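Local coordinates for glycoside hydrolase family protein (Novosphingobium sp. PP1Y, PDB 6Q2F) that is an alpha-L-rhamnosidase that probably releases L-rhamnose from its glycosides, and carries a bound sodium ion, at residues A[44-49]-A[929-934]; A[715-720]-A[1069-1074]; A[723-728]-A[904-909]; A[919-924]-A[964-969]. All coordinates share one frame; numbering follows the deposited sequence.

Contact 1: residues A[44-49]-A[929-934]; sequences QAFKDP and ELWHPE
F46 of helix 42-47 receives the six-membered ring of W931, from strand 926-932, on one face of its own ring and reaches on to the turn that follows. Its CB lies 3.7 Å from W931 CZ3. Ring atoms CG and CD2 of F46 then each come to 3.6 Å from W931 CE3, which sits over one face of the phenyl ring, displaced toward the rim. The planes are inclined at 52°, an oblique pair. With CG anti to the backbone N (chi1 -167°), the ring extends toward the strand: CE2 reaches the backbone O of H932 at 3.4 Å, while H932 NE2 is hydrogen-bonded to E939. At the tip, F46 CZ meets P933 CA at 3.7 Å. The contact is mostly apolar packing plus this ring-to-carbonyl approach, with no hydrogen bond between 44-49 and 929-934; L724 of helix 712-726 also touches the F46 ring. Here the first modelled helix, 42-47, docks on the large curled antiparallel sheet through one aromatic side chain.

Contact 2: residues A[715-720]-A[1069-1074]; sequences VDYIAR and TAWHAP
Y717 OH is gripped by two groups of helix 657-670, the carboxylate of D665 and the amine of K661, which fix the far end of a ring that W1071 meets from one face. The result is a T-shaped (edge-to-face) aromatic pair joining helix 712-726 to the galactose-binding-like domain, just after its strand 1065-1070. The planes stand at 80° with centroids 4.9 Å apart. W1071 comes edge first: CZ2 is 3.4 Å from Y717 CG, and CH2 sits 3.6 Å above the centre of the phenol ring. CG of Y717 stands anti to the backbone N (chi1 170°), which carries the ring toward the indole. Losing this ring to an alanine is likely to leave the indole edge facing a gap and D665 and K661 without their shared hydroxyl. W1071 also meets W714 edge-to-face, so its ring is held from a second place on the same helix. H1072 follows: its CD2 lies 3.4 Å above the indole plane, while ND1 donates to A1073 O at 3.0 Å.

Contact 3: residues A[723-728]-A[904-909]; sequences LLLQTG and IYYLVN
The Y906 phenol ring carries L725 CD1 over the middle of one face, a CH-pi contact with the methyl 4.2 Å from the centroid and 11° off the normal. F963 of the adjoining strand 961-967 also meets this ring, at an incline of about 35°, and F668 of helix 657-670 touches both Y906 and L725. The other branch of the leucine, CD2, rests 4.0 Å from Y906 CB, so one methyl covers the ring and the other its root. Y906 sends CG anti to its own N (chi1 -179°), which brings the ring up against L725 near the end of helix 712-726. Two residues back along strand 902-908, I904 CD1 touches both L724 and T727, 4.4 Å from L724 CD2 and 4.1 Å from T727 CG2. T727 thus has two roles: its methyl packs on the isoleucine, and OG1 donates to L723 O at 2.8 Å. Q726 N reaches that same carbonyl oxygen from the opposite face of its plane, so two donors hold it as the helix gives way to loop. A valine in place of T727 would probably keep some apolar packing but leave L723 O with one donor fewer. No hydrogen bond runs between 723-728 and 904-909, so these two segments are joined by apolar contact, while T727 O, bonded to R897 of strand 894-899, adds a polar tie to the same sheet.

Contact 4: residues A[919-924]-A[964-969]; sequences AHFRVT and VVFRKA
F921 and F966 both hold CG anti to the carbonyl carbon, and each reaches across to the other segment. V923 places CG1 between N and C (chi1 61°), which aims that methyl at the F966 ring. V923 CG1 lies over one face of F966, 3.6 Å from the centroid, in a close CH-pi contact. The rim of F966 is directed at the other phenylalanine: its CZ sits above one face of F921, off centre, 3.7 Å from F921 CD1. The two planes are inclined at 56°, an oblique pair. At the far end of the F921 ring, CZ touches V964 CG1 at 3.9 Å. Strands 915-921 and 961-967 are not paired by hydrogen bonds; each belongs to a separate part of the same curled antiparallel sheet, and these rings fill the layer between. Strands 881-884 and 949-956 flank 915-921, whereas 902-908 and 926-932 flank 961-967, with Y905 of 902-908 meeting F921 edge-to-face.

From the N terminus, 44-49 opens contact 1, whose loop closes some 880 residues later at 929-934. Within it, helix 712-726 supplies two segments in succession: 715-720 opens contact 2, and 723-728 opens contact 3, which closes at 904-909 and is nested inside the loops of contacts 1 and 2. Contact 4 follows contact 3 in series; it opens at 919-924, before contact 1 closes, and ends at 964-969, so contacts 1 and 4 cross. Contact 2 closes last, crossing contact 1 and enclosing contact 4. Contacts 1, 3 and 4 converge on one curled antiparallel sheet, while contact 2 ties helix 712-726 to the C-terminal galactose-binding-like domain.

Contact 1: residues A[44-49]-A[929-934]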
loop_
_atom_site.group_PDB
_atom_site.type_symbol
_atom_site.label_atom_id
_atom_site.label_comp_id
_atom_site.label_asym_id
_atom_site.label_seq_id
_atom_site.Cartn_x
_atom_site.Cartn_y
_atom_site.Cartn_z
ATOM N N GLN A 44 -18.040 26.226 -12.630
ATOM C CA GLN A 44 -19.249 25.874 -11.890
ATOM C C GLN A 44 -19.059 24.575 -11.122
ATOM O O GLN A 44 -19.438 24.475 -9.953
ATOM C CB GLN A 44 -20.441 25.760 -12.842
ATOM C CG GLN A 44 -20.841 27.092 -13.485
ATOM C CD GLN A 44 -21.804 26.924 -14.656
ATOM O OE1 GLN A 44 -21.668 26.006 -15.474
ATOM N NE2 GLN A 44 -22.788 27.820 -14.738
ATOM N N ALA A 45 -18.474 23.560 -11.769
ATOM C CA ALA A 45 -18.205 22.313 -11.064
ATOM C C ALA A 45 -17.281 22.558 -9.879
ATOM O O ALA A 45 -17.455 21.962 -8.813
ATOM C CB ALA A 45 -17.605 21.281 -12.023
ATOM N N PHE A 46 -16.288 23.443 -10.050
ATOM C CA PHE A 46 -15.383 23.745 -8.942
ATOM C C PHE A 46 -16.120 24.412 -7.793
ATOM O O PHE A 46 -15.813 24.149 -6.627
ATOM C CB PHE A 46 -14.242 24.624 -9.438
ATOM C CG PHE A 46 -13.094 24.758 -8.479
ATOM C CD1 PHE A 46 -12.323 23.662 -8.140
ATOM C CD2 PHE A 46 -12.762 25.994 -7.956
ATOM C CE1 PHE A 46 -11.240 23.788 -7.272
ATOM C CE2 PHE A 46 -11.680 26.137 -7.089
ATOM C CZ PHE A 46 -10.915 25.022 -6.752
ATOM N N LYS A 47 -17.103 25.254 -8.088
ATOM C CA LYS A 47 -17.876 25.844 -7.004
ATOM C C LYS A 47 -18.680 24.778 -6.249
ATOM O O LYS A 47 -18.672 24.754 -5.011
ATOM C CB LYS A 47 -18.786 26.946 -7.542
ATOM C CG LYS A 47 -19.265 27.894 -6.454
ATOM C CD LYS A 47 -18.105 28.303 -5.533
ATOM C CE LYS A 47 -18.551 29.294 -4.463
ATOM N NZ LYS A 47 -19.654 28.733 -3.620
ATOM N N ASP A 48 -19.357 23.875 -6.982
ATOM C CA ASP A 48 -20.210 22.822 -6.403
ATOM C C ASP A 48 -19.890 21.476 -7.043
ATOM O O ASP A 48 -20.525 21.068 -8.022
ATOM C CB ASP A 48 -21.693 23.141 -6.573
ATOM C CG ASP A 48 -22.096 24.415 -5.854
ATOM O OD1 ASP A 48 -22.241 24.384 -4.606
ATOM O OD2 ASP A 48 -22.258 25.450 -6.543
ATOM N N PRO A 49 -18.917 20.753 -6.493
ATOM C CA PRO A 49 -18.405 19.570 -7.182
ATOM C C PRO A 49 -19.472 18.527 -7.375
ATOM O O PRO A 49 -20.401 18.393 -6.552
ATOM C CB PRO A 49 -17.298 19.078 -6.236
ATOM C CG PRO A 49 -16.813 20.332 -5.580
ATOM C CD PRO A 49 -18.010 21.241 -5.442
ATOM N N GLU A 929 -4.600 31.600 -13.713
ATOM C CA GLU A 929 -5.391 32.040 -12.575
ATOM C C GLU A 929 -5.162 31.071 -11.429
ATOM O O GLU A 929 -4.945 29.873 -11.650
ATOM C CB GLU A 929 -6.886 32.093 -12.898
ATOM C CG GLU A 929 -7.301 33.241 -13.805
ATOM C CD GLU A 929 -8.810 33.293 -14.013
ATOM O OE1 GLU A 929 -9.453 32.215 -14.003
ATOM O OE2 GLU A 929 -9.351 34.411 -14.165
ATOM N N LEU A 930 -5.191 31.597 -10.204
ATOM C CA LEU A 930 -5.198 30.726 -9.033
ATOM C C LEU A 930 -6.618 30.284 -8.721
ATOM O O LEU A 930 -7.528 31.115 -8.638
ATOM C CB LEU A 930 -4.615 31.424 -7.806
ATOM C CG LEU A 930 -3.209 31.982 -7.911
ATOM C CD1 LEU A 930 -2.804 32.626 -6.587
ATOM C CD2 LEU A 930 -2.246 30.896 -8.326
ATOM N N TRP A 931 -6.806 28.976 -8.531
ATOM C CA TRP A 931 -8.073 28.421 -8.068
ATOM C C TRP A 931 -7.893 27.879 -6.662
ATOM O O TRP A 931 -6.970 27.106 -6.406
ATOM C CB TRP A 931 -8.577 27.312 -8.992
ATOM C CG TRP A 931 -8.999 27.771 -10.342
ATOM C CD1 TRP A 931 -8.489 28.821 -11.050
ATOM C CD2 TRP A 931 -10.027 27.194 -11.165
ATOM N NE1 TRP A 931 -9.138 28.937 -12.259
ATOM C CE2 TRP A 931 -10.081 27.949 -12.356
ATOM C CE3 TRP A 931 -10.917 26.124 -11.000
ATOM C CZ2 TRP A 931 -10.979 27.668 -13.379
ATOM C CZ3 TRP A 931 -11.811 25.838 -12.020
ATOM C CH2 TRP A 931 -11.835 26.607 -13.199
ATOM N N HIS A 932 -8.764 28.299 -5.746
ATOM C CA HIS A 932 -8.613 27.964 -4.339
ATOM C C HIS A 932 -9.640 26.917 -3.949
ATOM O O HIS A 932 -10.845 27.195 -4.017
ATOM C CB HIS A 932 -8.778 29.208 -3.466
ATOM C CG HIS A 932 -7.771 30.275 -3.731
ATOM N ND1 HIS A 932 -6.494 30.238 -3.215
ATOM C CD2 HIS A 932 -7.870 31.437 -4.424
ATOM C CE1 HIS A 932 -5.846 31.329 -3.592
ATOM N NE2 HIS A 932 -6.657 32.070 -4.327
ATOM N N PRO A 933 -9.237 25.713 -3.540
ATOM C CA PRO A 933 -10.247 24.706 -3.158
ATOM C C PRO A 933 -10.965 25.024 -1.856
ATOM O O PRO A 933 -12.043 24.455 -1.621
ATOM C CB PRO A 933 -9.437 23.402 -3.061
ATOM C CG PRO A 933 -8.004 23.838 -2.881
ATOM C CD PRO A 933 -7.885 25.134 -3.670
ATOM N N GLU A 934 -10.406 25.888 -0.995
ATOM C CA GLU A 934 -11.119 26.293 0.217
ATOM C C GLU A 934 -12.455 26.920 -0.126
ATOM O O GLU A 934 -13.444 26.721 0.583
ATOM C CB GLU A 934 -10.301 27.289 1.045
ATOM C CG GLU A 934 -9.106 26.723 1.808
ATOM C CD GLU A 934 -7.868 26.584 0.936
ATOM O OE1 GLU A 934 -8.006 26.679 -0.298
ATOM O OE2 GLU A 934 -6.768 26.372 1.484
#

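Contact 2: residues A[715-720]-A[1069-1074]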
loop_
_atom_site.group_PDB
_atom_site.type_symbol
_atom_site.label_atom_id
_atom_site.label_comp_id
_atom_site.label_asym_id
_atom_site.label_seq_id
_atom_site.Cartn_x
_atom_site.Cartn_y
_atom_site.Cartn_z
ATOM N N VAL A 715 -14.829 18.818 3.598
ATOM C CA VAL A 715 -15.129 17.861 2.536
ATOM C C VAL A 715 -15.179 18.570 1.184
ATOM O O VAL A 715 -14.742 18.022 0.165
ATOM C CB VAL A 715 -16.434 17.107 2.856
ATOM C CG1 VAL A 715 -16.789 16.125 1.742
ATOM C CG2 VAL A 715 -16.301 16.361 4.204
ATOM N N ASP A 716 -15.689 19.813 1.157
ATOM C CA ASP A 716 -15.702 20.580 -0.088
ATOM C C ASP A 716 -14.283 20.833 -0.584
ATOM O O ASP A 716 -14.021 20.836 -1.789
ATOM C CB ASP A 716 -16.413 21.918 0.118
ATOM C CG ASP A 716 -17.930 21.810 0.080
ATOM O OD1 ASP A 716 -18.473 20.853 -0.494
ATOM O OD2 ASP A 716 -18.579 22.740 0.592
ATOM N N TYR A 717 -13.359 21.084 0.337
ATOM C CA TYR A 717 -11.965 21.266 -0.042
ATOM C C TYR A 717 -11.426 20.014 -0.709
ATOM O O TYR A 717 -10.741 20.090 -1.743
ATOM C CB TYR A 717 -11.156 21.621 1.206
ATOM C CG TYR A 717 -9.661 21.604 1.017
ATOM C CD1 TYR A 717 -8.924 20.424 1.177
ATOM C CD2 TYR A 717 -8.983 22.765 0.681
ATOM C CE1 TYR A 717 -7.547 20.426 1.022
ATOM C CE2 TYR A 717 -7.620 22.774 0.528
ATOM C CZ TYR A 717 -6.911 21.608 0.690
ATOM O OH TYR A 717 -5.556 21.651 0.546
ATOM N N ILE A 718 -11.749 18.850 -0.144
ATOM C CA ILE A 718 -11.323 17.589 -0.742
ATOM C C ILE A 718 -12.027 17.356 -2.069
ATOM O O ILE A 718 -11.402 16.927 -3.050
ATOM C CB ILE A 718 -11.581 16.440 0.240
ATOM C CG1 ILE A 718 -10.735 16.637 1.513
ATOM C CG2 ILE A 718 -11.319 15.080 -0.447
ATOM C CD1 ILE A 718 -11.158 15.719 2.699
ATOM N N ALA A 719 -13.331 17.644 -2.131
ATOM C CA ALA A 719 -14.076 17.437 -3.370
ATOM C C ALA A 719 -13.607 18.380 -4.473
ATOM O O ALA A 719 -13.556 17.992 -5.643
ATOM C CB ALA A 719 -15.571 17.627 -3.123
ATOM N N ARG A 720 -13.289 19.634 -4.131
ATOM C CA ARG A 720 -12.840 20.567 -5.160
ATOM C C ARG A 720 -11.464 20.190 -5.671
ATOM O O ARG A 720 -11.183 20.292 -6.869
ATOM C CB ARG A 720 -12.817 22.004 -4.633
ATOM C CG ARG A 720 -14.178 22.541 -4.356
ATOM C CD ARG A 720 -14.153 24.031 -4.080
ATOM N NE ARG A 720 -15.503 24.533 -3.896
ATOM C CZ ARG A 720 -15.958 24.983 -2.738
ATOM N NH1 ARG A 720 -15.157 25.002 -1.683
ATOM N NH2 ARG A 720 -17.202 25.416 -2.634
ATOM N N THR A 1069 -16.362 29.301 6.291
ATOM C CA THR A 1069 -15.762 28.846 7.534
ATOM C C THR A 1069 -14.267 28.642 7.344
ATOM O O THR A 1069 -13.826 28.078 6.339
ATOM C CB THR A 1069 -16.473 27.588 8.095
ATOM O OG1 THR A 1069 -15.587 26.477 8.205
ATOM C CG2 THR A 1069 -17.721 27.277 7.313
ATOM N N ALA A 1070 -13.504 29.173 8.295
ATOM C CA ALA A 1070 -12.054 29.126 8.276
ATOM C C ALA A 1070 -11.621 27.941 9.129
ATOM O O ALA A 1070 -11.961 27.867 10.320
ATOM C CB ALA A 1070 -11.477 30.439 8.815
ATOM N N TRP A 1071 -10.905 26.991 8.514
ATOM C CA TRP A 1071 -10.511 25.783 9.222
ATOM C C TRP A 1071 -9.011 25.530 9.221
ATOM O O TRP A 1071 -8.579 24.493 9.732
ATOM C CB TRP A 1071 -11.243 24.555 8.651
ATOM C CG TRP A 1071 -11.164 24.406 7.144
ATOM C CD1 TRP A 1071 -12.039 24.906 6.227
ATOM C CD2 TRP A 1071 -10.159 23.712 6.400
ATOM N NE1 TRP A 1071 -11.638 24.577 4.958
ATOM C CE2 TRP A 1071 -10.493 23.829 5.037
ATOM C CE3 TRP A 1071 -9.014 22.990 6.754
ATOM C CZ2 TRP A 1071 -9.716 23.256 4.019
ATOM C CZ3 TRP A 1071 -8.245 22.421 5.735
ATOM C CH2 TRP A 1071 -8.601 22.567 4.388
ATOM N N HIS A 1072 -8.201 26.453 8.697
ATOM C CA HIS A 1072 -6.755 26.340 8.817
ATOM C C HIS A 1072 -6.160 27.735 8.691
ATOM O O HIS A 1072 -6.814 28.662 8.211
ATOM C CB HIS A 1072 -6.168 25.370 7.766
ATOM C CG HIS A 1072 -6.196 25.898 6.365
ATOM N ND1 HIS A 1072 -5.338 26.885 5.922
ATOM C CD2 HIS A 1072 -6.976 25.573 5.304
ATOM C CE1 HIS A 1072 -5.587 27.147 4.650
ATOM N NE2 HIS A 1072 -6.575 26.365 4.249
ATOM N N ALA A 1073 -4.911 27.873 9.121
ATOM C CA ALA A 1073 -4.269 29.173 9.151
ATOM C C ALA A 1073 -3.726 29.526 7.763
ATOM O O ALA A 1073 -3.244 28.650 7.055
ATOM C CB ALA A 1073 -3.149 29.197 10.194
ATOM N N PRO A 1074 -3.837 30.809 7.364
ATOM C CA PRO A 1074 -4.469 31.872 8.157
ATOM C C PRO A 1074 -5.995 31.839 8.114
ATOM O O PRO A 1074 -6.607 31.712 7.049
ATOM C CB PRO A 1074 -3.926 33.165 7.531
ATOM C CG PRO A 1074 -3.546 32.803 6.143
ATOM C CD PRO A 1074 -3.262 31.311 6.103
#

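Contact 3: residues A[723-728]-A[904-909]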
loop_
_atom_site.group_PDB
_atom_site.type_symbol
_atom_site.label_atom_id
_atom_site.label_comp_id
_atom_site.label_asym_id
_atom_site.label_seq_id
_atom_site.Cartn_x
_atom_site.Cartn_y
_atom_site.Cartn_z
ATOM N N LEU A 723 -11.818 17.162 -7.912
ATOM C CA LEU A 723 -12.397 17.495 -9.214
ATOM C C LEU A 723 -11.315 17.901 -10.206
ATOM O O LEU A 723 -11.207 17.325 -11.302
ATOM C CB LEU A 723 -13.435 18.615 -9.064
ATOM C CG LEU A 723 -13.865 19.243 -10.391
ATOM C CD1 LEU A 723 -14.706 18.256 -11.239
ATOM C CD2 LEU A 723 -14.587 20.583 -10.199
ATOM N N LEU A 724 -10.501 18.898 -9.836
ATOM C CA LEU A 724 -9.446 19.344 -10.746
ATOM C C LEU A 724 -8.441 18.227 -10.997
ATOM O O LEU A 724 -7.959 18.054 -12.126
ATOM C CB LEU A 724 -8.757 20.573 -10.178
ATOM C CG LEU A 724 -9.664 21.799 -9.925
ATOM C CD1 LEU A 724 -8.855 23.073 -9.596
ATOM C CD2 LEU A 724 -10.482 22.072 -11.166
ATOM N N LEU A 725 -8.139 17.430 -9.960
ATOM C CA LEU A 725 -7.168 16.353 -10.082
ATOM C C LEU A 725 -7.729 15.126 -10.798
ATOM O O LEU A 725 -6.985 14.174 -11.057
ATOM C CB LEU A 725 -6.623 16.005 -8.699
ATOM C CG LEU A 725 -5.722 17.177 -8.220
ATOM C CD1 LEU A 725 -5.372 17.043 -6.737
ATOM C CD2 LEU A 725 -4.433 17.188 -9.029
ATOM N N GLN A 726 -9.002 15.138 -11.170
ATOM C CA GLN A 726 -9.527 14.135 -12.094
ATOM C C GLN A 726 -9.680 14.663 -13.512
ATOM O O GLN A 726 -9.978 13.885 -14.420
ATOM C CB GLN A 726 -10.894 13.625 -11.605
ATOM C CG GLN A 726 -10.851 12.906 -10.270
ATOM C CD GLN A 726 -12.238 12.595 -9.721
ATOM O OE1 GLN A 726 -13.236 12.650 -10.441
ATOM N NE2 GLN A 726 -12.303 12.264 -8.434
ATOM N N THR A 727 -9.509 15.959 -13.711
ATOM C CA THR A 727 -9.842 16.602 -14.973
ATOM C C THR A 727 -8.788 16.293 -16.028
ATOM O O THR A 727 -7.598 16.236 -15.727
ATOM C CB THR A 727 -9.969 18.122 -14.775
ATOM O OG1 THR A 727 -11.033 18.371 -13.855
ATOM C CG2 THR A 727 -10.261 18.833 -16.088
ATOM N N GLY A 728 -9.236 16.082 -17.266
ATOM C CA GLY A 728 -8.309 15.732 -18.350
ATOM C C GLY A 728 -7.459 14.517 -18.005
ATOM O O GLY A 728 -7.927 13.540 -17.411
ATOM N N ILE A 904 -3.696 22.473 -15.906
ATOM C CA ILE A 904 -3.912 22.692 -14.485
ATOM C C ILE A 904 -2.672 22.191 -13.766
ATOM O O ILE A 904 -2.324 21.014 -13.892
ATOM C CB ILE A 904 -5.152 21.961 -13.967
ATOM C CG1 ILE A 904 -6.404 22.435 -14.698
ATOM C CG2 ILE A 904 -5.276 22.164 -12.455
ATOM C CD1 ILE A 904 -7.567 21.488 -14.463
ATOM N N TYR A 905 -1.986 23.085 -13.048
ATOM C CA TYR A 905 -0.890 22.691 -12.174
ATOM C C TYR A 905 -1.357 22.732 -10.735
ATOM O O TYR A 905 -2.027 23.676 -10.318
ATOM C CB TYR A 905 0.335 23.593 -12.347
ATOM C CG TYR A 905 1.067 23.381 -13.639
ATOM C CD1 TYR A 905 0.630 24.003 -14.803
ATOM C CD2 TYR A 905 2.199 22.578 -13.706
ATOM C CE1 TYR A 905 1.290 23.835 -16.007
ATOM C CE2 TYR A 905 2.868 22.398 -14.922
ATOM C CZ TYR A 905 2.405 23.041 -16.062
ATOM O OH TYR A 905 3.041 22.897 -17.271
ATOM N N TYR A 906 -1.032 21.681 -9.994
ATOM C CA TYR A 906 -1.299 21.601 -8.568
ATOM C C TYR A 906 0.030 21.697 -7.853
ATOM O O TYR A 906 0.930 20.912 -8.142
ATOM C CB TYR A 906 -1.996 20.283 -8.222
ATOM C CG TYR A 906 -2.344 20.103 -6.758
ATOM C CD1 TYR A 906 -3.204 20.981 -6.107
ATOM C CD2 TYR A 906 -1.828 19.046 -6.033
ATOM C CE1 TYR A 906 -3.546 20.799 -4.764
ATOM C CE2 TYR A 906 -2.159 18.860 -4.700
ATOM C CZ TYR A 906 -3.021 19.723 -4.077
ATOM O OH TYR A 906 -3.340 19.497 -2.745
ATOM N N LEU A 907 0.141 22.642 -6.917
ATOM C CA LEU A 907 1.365 22.896 -6.164
ATOM C C LEU A 907 1.095 22.764 -4.668
ATOM O O LEU A 907 0.054 23.221 -4.172
ATOM C CB LEU A 907 1.905 24.304 -6.438
ATOM C CG LEU A 907 2.075 24.816 -7.874
ATOM C CD1 LEU A 907 2.813 26.160 -7.874
ATOM C CD2 LEU A 907 2.843 23.815 -8.702
ATOM N N VAL A 908 2.045 22.181 -3.934
ATOM C CA VAL A 908 1.945 22.101 -2.477
ATOM C C VAL A 908 3.258 22.555 -1.868
ATOM O O VAL A 908 4.302 21.940 -2.116
ATOM C CB VAL A 908 1.612 20.690 -1.985
ATOM C CG1 VAL A 908 1.433 20.727 -0.442
ATOM C CG2 VAL A 908 0.370 20.182 -2.686
ATOM N N ASN A 909 3.204 23.610 -1.054
ATOM C CA ASN A 909 4.365 24.045 -0.284
ATOM C C ASN A 909 4.476 23.144 0.936
ATOM O O ASN A 909 3.815 23.357 1.954
ATOM C CB ASN A 909 4.245 25.512 0.115
ATOM C CG ASN A 909 5.252 25.907 1.170
ATOM O OD1 ASN A 909 6.356 25.380 1.211
ATOM N ND2 ASN A 909 4.873 26.852 2.038
#

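Contact 4: residues A[919-924]-A[964-969]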
loop_
_atom_site.group_PDB
_atom_site.type_symbol
_atom_site.label_atom_id
_atom_site.label_comp_id
_atom_site.label_asym_id
_atom_site.label_seq_id
_atom_site.Cartn_x
_atom_site.Cartn_y
_atom_site.Cartn_z
ATOM N N ALA A 919 7.428 31.081 -10.096
ATOM C CA ALA A 919 7.083 29.742 -10.558
ATOM C C ALA A 919 7.117 29.711 -12.081
ATOM O O ALA A 919 6.538 30.591 -12.731
ATOM C CB ALA A 919 5.704 29.324 -10.049
ATOM N N HIS A 920 7.803 28.704 -12.639
ATOM C CA HIS A 920 8.009 28.546 -14.081
ATOM C C HIS A 920 7.217 27.345 -14.566
ATOM O O HIS A 920 7.458 26.225 -14.111
ATOM C CB HIS A 920 9.488 28.340 -14.428
ATOM C CG HIS A 920 10.358 29.519 -14.114
ATOM N ND1 HIS A 920 11.115 30.164 -15.071
ATOM C CD2 HIS A 920 10.585 30.174 -12.949
ATOM C CE1 HIS A 920 11.762 31.171 -14.510
ATOM N NE2 HIS A 920 11.472 31.187 -13.221
ATOM N N PHE A 921 6.292 27.574 -15.493
ATOM C CA PHE A 921 5.465 26.514 -16.048
ATOM C C PHE A 921 5.759 26.397 -17.536
ATOM O O PHE A 921 5.893 27.417 -18.235
ATOM C CB PHE A 921 3.977 26.784 -15.820
ATOM C CG PHE A 921 3.624 27.049 -14.388
ATOM C CD1 PHE A 921 3.777 28.312 -13.851
ATOM C CD2 PHE A 921 3.136 26.035 -13.576
ATOM C CE1 PHE A 921 3.452 28.561 -12.536
ATOM C CE2 PHE A 921 2.810 26.274 -12.260
ATOM C CZ PHE A 921 2.974 27.541 -11.735
ATOM N N ARG A 922 5.877 25.154 -18.013
ATOM C CA ARG A 922 6.105 24.896 -19.434
ATOM C C ARG A 922 4.769 25.006 -20.168
ATOM O O ARG A 922 4.154 24.026 -20.587
ATOM C CB ARG A 922 6.747 23.530 -19.637
ATOM C CG ARG A 922 7.170 23.236 -21.087
ATOM C CD ARG A 922 7.724 21.807 -21.202
ATOM N NE ARG A 922 6.724 20.800 -20.850
ATOM C CZ ARG A 922 7.001 19.603 -20.334
ATOM N NH1 ARG A 922 8.254 19.260 -20.065
ATOM N NH2 ARG A 922 6.019 18.757 -20.069
ATOM N N VAL A 923 4.294 26.244 -20.293
ATOM C CA VAL A 923 3.035 26.515 -20.975
ATOM C C VAL A 923 3.081 27.949 -21.468
ATOM O O VAL A 923 3.809 28.790 -20.942
ATOM C CB VAL A 923 1.794 26.284 -20.075
ATOM C CG1 VAL A 923 1.833 27.221 -18.874
ATOM C CG2 VAL A 923 0.485 26.498 -20.848
ATOM N N THR A 924 2.256 28.222 -22.470
ATOM C CA THR A 924 2.304 29.440 -23.238
ATOM C C THR A 924 0.892 29.724 -23.739
ATOM O O THR A 924 0.050 28.832 -23.774
ATOM C CB THR A 924 3.334 29.219 -24.356
ATOM O OG1 THR A 924 2.931 28.106 -25.154
ATOM C CG2 THR A 924 4.720 29.080 -23.817
ATOM N N VAL A 964 -2.802 26.366 -10.115
ATOM C CA VAL A 964 -2.469 27.396 -11.095
ATOM C C VAL A 964 -3.038 26.896 -12.413
ATOM O O VAL A 964 -2.588 25.886 -12.966
ATOM C CB VAL A 964 -0.962 27.675 -11.161
ATOM C CG1 VAL A 964 -0.670 28.925 -12.026
ATOM C CG2 VAL A 964 -0.416 27.907 -9.758
ATOM N N VAL A 965 -4.075 27.566 -12.890
ATOM C CA VAL A 965 -4.910 27.084 -13.980
ATOM C C VAL A 965 -4.619 27.915 -15.222
ATOM O O VAL A 965 -4.660 29.151 -15.173
ATOM C CB VAL A 965 -6.394 27.164 -13.584
ATOM C CG1 VAL A 965 -7.273 26.784 -14.750
ATOM C CG2 VAL A 965 -6.636 26.247 -12.396
ATOM N N PHE A 966 -4.338 27.233 -16.335
ATOM C CA PHE A 966 -4.004 27.865 -17.618
ATOM C C PHE A 966 -5.047 27.457 -18.647
ATOM O O PHE A 966 -4.809 26.560 -19.459
ATOM C CB PHE A 966 -2.650 27.460 -18.076
ATOM C CG PHE A 966 -1.538 27.895 -17.184
ATOM C CD1 PHE A 966 -1.184 27.149 -16.071
ATOM C CD2 PHE A 966 -0.822 29.042 -17.479
ATOM C CE1 PHE A 966 -0.137 27.548 -15.270
ATOM C CE2 PHE A 966 0.219 29.439 -16.679
ATOM C CZ PHE A 966 0.561 28.701 -15.578
ATOM N N ARG A 967 -6.188 28.133 -18.643
ATOM C CA ARG A 967 -7.242 27.754 -19.570
ATOM C C ARG A 967 -7.746 28.933 -20.383
ATOM O O ARG A 967 -8.102 28.769 -21.556
ATOM C CB ARG A 967 -8.416 27.111 -18.831
ATOM C CG ARG A 967 -8.085 25.744 -18.262
ATOM C CD ARG A 967 -9.137 25.325 -17.236
ATOM N NE ARG A 967 -10.061 24.343 -17.770
ATOM C CZ ARG A 967 -11.298 24.628 -18.133
ATOM N NH1 ARG A 967 -11.755 25.867 -18.012
ATOM N NH2 ARG A 967 -12.074 23.675 -18.608
ATOM N N LYS A 968 -7.811 30.116 -19.766
ATOM C CA LYS A 968 -8.191 31.314 -20.496
ATOM C C LYS A 968 -7.100 31.693 -21.492
ATOM O O LYS A 968 -5.921 31.763 -21.138
ATOM C CB LYS A 968 -8.451 32.458 -19.518
ATOM C CG LYS A 968 -9.602 32.224 -18.542
ATOM C CD LYS A 968 -9.862 33.488 -17.696
ATOM C CE LYS A 968 -11.137 33.355 -16.859
ATOM N NZ LYS A 968 -11.397 34.569 -16.032
ATOM N N ALA A 969 -7.490 31.935 -22.740
ATOM C CA ALA A 969 -6.538 32.422 -23.737
ATOM C C ALA A 969 -5.934 33.749 -23.296
ATOM O O ALA A 969 -6.639 34.649 -22.850
ATOM C CB ALA A 969 -7.208 32.585 -25.107
#